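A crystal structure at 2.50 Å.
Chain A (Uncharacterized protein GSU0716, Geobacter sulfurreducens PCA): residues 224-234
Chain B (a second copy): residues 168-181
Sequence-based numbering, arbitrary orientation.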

# COMPACT_ATOMS: atom_id res chain seq x y z
N THR A 224 -16.92 17.17 13.03
CA THR A 224 -17.34 18.56 13.16
C THR A 224 -17.23 19.32 11.84
O THR A 224 -18.11 20.11 11.47
CB THR A 224 -16.52 19.29 14.25
OG1 THR A 224 -16.63 18.59 15.50
CG2 THR A 224 -17.02 20.71 14.43
N GLY A 225 -16.14 19.09 11.12
CA GLY A 225 -15.95 19.76 9.85
C GLY A 225 -17.09 19.48 8.89
O GLY A 225 -17.57 20.39 8.22
N GLN A 226 -17.53 18.23 8.81
CA GLN A 226 -18.62 17.90 7.92
C GLN A 226 -19.95 18.36 8.49
O GLN A 226 -20.90 18.63 7.73
CB GLN A 226 -18.66 16.40 7.64
CG GLN A 226 -17.46 15.96 6.85
CD GLN A 226 -17.30 16.73 5.56
OE1 GLN A 226 -16.19 17.10 5.18
NE2 GLN A 226 -18.41 16.97 4.88
N LEU A 227 -20.05 18.45 9.81
CA LEU A 227 -21.28 18.93 10.42
C LEU A 227 -21.44 20.38 9.94
O LEU A 227 -22.49 20.76 9.44
CB LEU A 227 -21.20 18.85 11.96
CG LEU A 227 -22.37 19.31 12.84
CD1 LEU A 227 -22.24 18.76 14.28
CD2 LEU A 227 -22.40 20.82 12.85
N LEU A 228 -20.38 21.17 10.05
CA LEU A 228 -20.44 22.56 9.61
C LEU A 228 -20.69 22.67 8.11
O LEU A 228 -21.36 23.60 7.64
CB LEU A 228 -19.14 23.29 9.95
CG LEU A 228 -18.84 23.33 11.45
CD1 LEU A 228 -17.44 23.88 11.70
CD2 LEU A 228 -19.88 24.16 12.13
N ARG A 229 -20.18 21.73 7.33
CA ARG A 229 -20.38 21.81 5.89
C ARG A 229 -21.84 21.57 5.46
O ARG A 229 -22.32 22.23 4.54
CB ARG A 229 -19.42 20.85 5.17
CG ARG A 229 -19.68 20.74 3.67
CD ARG A 229 -18.41 20.67 2.83
NE ARG A 229 -17.89 21.99 2.53
CZ ARG A 229 -17.18 22.29 1.44
NH1 ARG A 229 -16.74 23.52 1.23
NH2 ARG A 229 -16.92 21.35 0.54
N VAL A 230 -22.55 20.64 6.10
CA VAL A 230 -23.94 20.39 5.71
C VAL A 230 -24.82 21.45 6.35
O VAL A 230 -25.83 21.84 5.80
CB VAL A 230 -24.45 18.99 6.16
CG1 VAL A 230 -23.53 17.90 5.64
CG2 VAL A 230 -24.54 18.93 7.67
N TRP A 231 -24.43 21.92 7.53
CA TRP A 231 -25.22 22.95 8.18
C TRP A 231 -25.15 24.21 7.33
O TRP A 231 -26.07 25.03 7.33
CB TRP A 231 -24.68 23.21 9.58
CG TRP A 231 -25.32 24.36 10.26
CD1 TRP A 231 -24.70 25.51 10.69
CD2 TRP A 231 -26.68 24.45 10.68
NE1 TRP A 231 -25.59 26.30 11.36
CE2 TRP A 231 -26.81 25.68 11.37
CE3 TRP A 231 -27.80 23.62 10.55
CZ2 TRP A 231 -28.03 26.10 11.94
CZ3 TRP A 231 -29.01 24.04 11.12
CH2 TRP A 231 -29.11 25.27 11.80
N LYS A 232 -24.06 24.35 6.59
CA LYS A 232 -23.84 25.49 5.71
C LYS A 232 -24.28 26.85 6.25
O LYS A 232 -25.08 27.56 5.63
CB LYS A 232 -24.49 25.27 4.34
CG LYS A 232 -23.89 26.15 3.25
CD LYS A 232 -24.47 25.82 1.91
CE LYS A 232 -23.72 26.55 0.80
NZ LYS A 232 -24.26 26.21 -0.56
N ASN A 233 -23.74 27.22 7.41
CA ASN A 233 -24.03 28.51 8.04
C ASN A 233 -25.51 28.78 8.24
O ASN A 233 -25.96 29.91 8.02
CB ASN A 233 -23.42 29.64 7.21
CG ASN A 233 -21.95 29.44 6.93
OD1 ASN A 233 -21.12 29.57 7.82
ND2 ASN A 233 -21.61 29.10 5.68
N GLY A 234 -26.27 27.75 8.61
CA GLY A 234 -27.69 27.93 8.85
C GLY A 234 -28.61 27.81 7.66
O GLY A 234 -29.79 28.11 7.78
N PRO B 168 -7.75 24.05 2.66
CA PRO B 168 -8.61 23.01 3.23
C PRO B 168 -10.03 23.52 3.48
O PRO B 168 -10.22 24.65 3.92
CB PRO B 168 -7.87 22.60 4.50
CG PRO B 168 -7.06 23.80 4.83
CD PRO B 168 -6.57 24.27 3.51
N GLN B 169 -11.01 22.68 3.19
CA GLN B 169 -12.40 23.07 3.35
C GLN B 169 -12.73 23.66 4.71
O GLN B 169 -13.53 24.60 4.81
CB GLN B 169 -13.31 21.87 3.08
CG GLN B 169 -13.26 21.40 1.65
CD GLN B 169 -14.26 20.31 1.37
OE1 GLN B 169 -14.35 19.82 0.25
NE2 GLN B 169 -15.02 19.91 2.39
N SER B 170 -12.14 23.12 5.77
CA SER B 170 -12.42 23.67 7.08
C SER B 170 -12.04 25.15 7.16
O SER B 170 -12.83 25.98 7.60
CB SER B 170 -11.67 22.87 8.13
OG SER B 170 -12.11 21.53 8.07
N VAL B 171 -10.84 25.47 6.69
CA VAL B 171 -10.35 26.83 6.68
C VAL B 171 -11.21 27.71 5.78
O VAL B 171 -11.47 28.87 6.11
CB VAL B 171 -8.89 26.90 6.18
CG1 VAL B 171 -8.45 28.35 6.01
CG2 VAL B 171 -7.98 26.18 7.15
N ALA B 172 -11.65 27.17 4.66
CA ALA B 172 -12.47 27.93 3.73
C ALA B 172 -13.74 28.46 4.40
O ALA B 172 -14.10 29.62 4.22
CB ALA B 172 -12.84 27.08 2.54
N MSE B 173 -14.40 27.60 5.17
CA MSE B 173 -15.63 27.97 5.86
C MSE B 173 -15.33 28.88 7.05
O MSE B 173 -16.03 29.86 7.30
CB MSE B 173 -16.36 26.72 6.35
CG MSE B 173 -16.63 25.70 5.24
SE MSE B 173 -17.53 24.07 5.86
CE MSE B 173 -16.12 23.40 7.06
N ARG B 174 -14.29 28.52 7.79
CA ARG B 174 -13.90 29.32 8.94
C ARG B 174 -13.56 30.75 8.48
O ARG B 174 -13.97 31.72 9.11
CB ARG B 174 -12.69 28.68 9.63
CG ARG B 174 -12.36 29.31 10.99
CD ARG B 174 -10.95 29.00 11.43
NE ARG B 174 -10.82 27.75 12.16
CZ ARG B 174 -9.65 27.19 12.48
NH1 ARG B 174 -9.60 26.05 13.16
NH2 ARG B 174 -8.52 27.77 12.09
N THR B 175 -12.82 30.86 7.37
CA THR B 175 -12.44 32.16 6.83
C THR B 175 -13.70 32.93 6.44
O THR B 175 -13.81 34.13 6.66
CB THR B 175 -11.53 32.03 5.59
OG1 THR B 175 -10.31 31.38 5.97
CG2 THR B 175 -11.20 33.39 5.00
N TYR B 176 -14.66 32.22 5.86
CA TYR B 176 -15.89 32.87 5.47
C TYR B 176 -16.61 33.42 6.69
O TYR B 176 -16.96 34.60 6.73
CB TYR B 176 -16.81 31.89 4.74
CG TYR B 176 -18.18 32.45 4.49
CD1 TYR B 176 -18.41 33.40 3.49
CD2 TYR B 176 -19.26 32.06 5.27
CE1 TYR B 176 -19.67 33.95 3.29
CE2 TYR B 176 -20.51 32.59 5.08
CZ TYR B 176 -20.72 33.54 4.09
OH TYR B 176 -21.97 34.07 3.92
N ARG B 177 -16.84 32.57 7.69
CA ARG B 177 -17.53 32.99 8.91
C ARG B 177 -16.84 34.19 9.56
O ARG B 177 -17.51 35.14 9.96
CB ARG B 177 -17.61 31.84 9.92
CG ARG B 177 -18.48 30.66 9.45
CD ARG B 177 -18.76 29.66 10.58
NE ARG B 177 -17.54 29.04 11.11
CZ ARG B 177 -16.94 27.98 10.58
NH1 ARG B 177 -17.44 27.39 9.50
NH2 ARG B 177 -15.83 27.52 11.13
N ALA B 178 -15.52 34.14 9.65
CA ALA B 178 -14.75 35.22 10.26
C ALA B 178 -14.79 36.51 9.47
O ALA B 178 -14.37 37.55 9.97
CB ALA B 178 -13.30 34.78 10.44
N ASN B 179 -15.31 36.45 8.25
CA ASN B 179 -15.40 37.62 7.39
C ASN B 179 -16.72 37.65 6.63
O ASN B 179 -16.75 38.00 5.45
CB ASN B 179 -14.20 37.65 6.42
CG ASN B 179 -12.85 37.76 7.14
OD1 ASN B 179 -12.57 38.75 7.82
ND2 ASN B 179 -12.02 36.73 7.00
N ARG B 180 -17.79 37.29 7.31
CA ARG B 180 -19.14 37.26 6.74
C ARG B 180 -19.51 38.45 5.86
O ARG B 180 -19.81 38.30 4.66
CB ARG B 180 -20.15 37.17 7.87
CG ARG B 180 -20.54 35.80 8.20
CD ARG B 180 -21.41 35.38 7.05
NE ARG B 180 -22.44 34.55 7.52
CZ ARG B 180 -23.76 34.58 7.54
NH1 ARG B 180 -24.24 33.51 8.13
NH2 ARG B 180 -24.58 35.51 7.06
N GLU B 181 -19.51 39.64 6.46
CA GLU B 181 -19.87 40.86 5.75
C GLU B 181 -18.95 41.13 4.57
O GLU B 181 -19.41 41.52 3.49
CB GLU B 181 -19.86 42.05 6.72
CG GLU B 181 -20.46 43.33 6.17
CD GLU B 181 -20.37 44.49 7.17
OE1 GLU B 181 -19.24 44.98 7.43
OE2 GLU B 181 -21.43 44.92 7.69

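Helices from two copies of a protein can pack closely with no hydrogen bond between them, and the pairing of helix 224-231 of chain A with helix 169-178 of chain B is a good example. The axes come within 10.2 Å at an angle of 53°, and the two stretches bury 499 Å² between them. In such an arrangement the rotamers show how each side chain reaches its neighbours.

The centre belongs to Met B173, a selenomethionine. Its CA-to-CB bond points toward chain A, and its m, t, m conformation extends the chain across the gap before turning the terminal methyl along the opposing helix. The selenium lies against backbone as much as side chain: SE is 3.6 Å from CA of Arg A229, and CE is 3.5 Å from O of Gly A225. That carbonyl already accepts the helical bond from N of Arg A229, so the methyl adds a packing contact beside a satisfied group. Gly A225 also marks the closest backbone register, its CA 6.0 Å from CA of Ser B170. An ideal CB on this glycine would sit 3.5 Å from OG of Ser B170 and 4.8 Å from CE of Met B173, close but not a severe overlap. Leu A228, in the common m, t rotamer, completes the apolar patch, with its CB 4.2 Å from CE of Met B173.

Arg A229 shows how a long side chain can reach a neighbour that its first bond does not face. Its CB points sideways, but a t chi1, a chi2 of 140° between wells and an m chi3 bring the guanidinium to Gln B169, whose CA-to-CB bond points toward chain A and whose m, t torsions extend the side chain. The amide lies over one face of the guanidinium, NH2 of Arg A229 being 3.0 Å from CD of Gln B169. Proximity here is not hydrogen bonding: NH2 of Arg A229 is also 3.0 Å from OE1 of Gln B169, but the angle is poor, as expected when the acceptor lies over the group rather than in its plane.

Beyond the helix, Lys A232 adopts positive phi and the chain turns, leaving Asn A233 directed toward chain B with an m chi1. Its OD1 is 3.3 Å from CG of Arg B177, and its ND2 is 3.7 Å from CE2 of Tyr B176. Arg B177, also starting sideways, uses m, t, m torsions to bring NH2 within 4.0 Å of CD1 of Leu A228. Even polar groups can therefore contribute chiefly by packing.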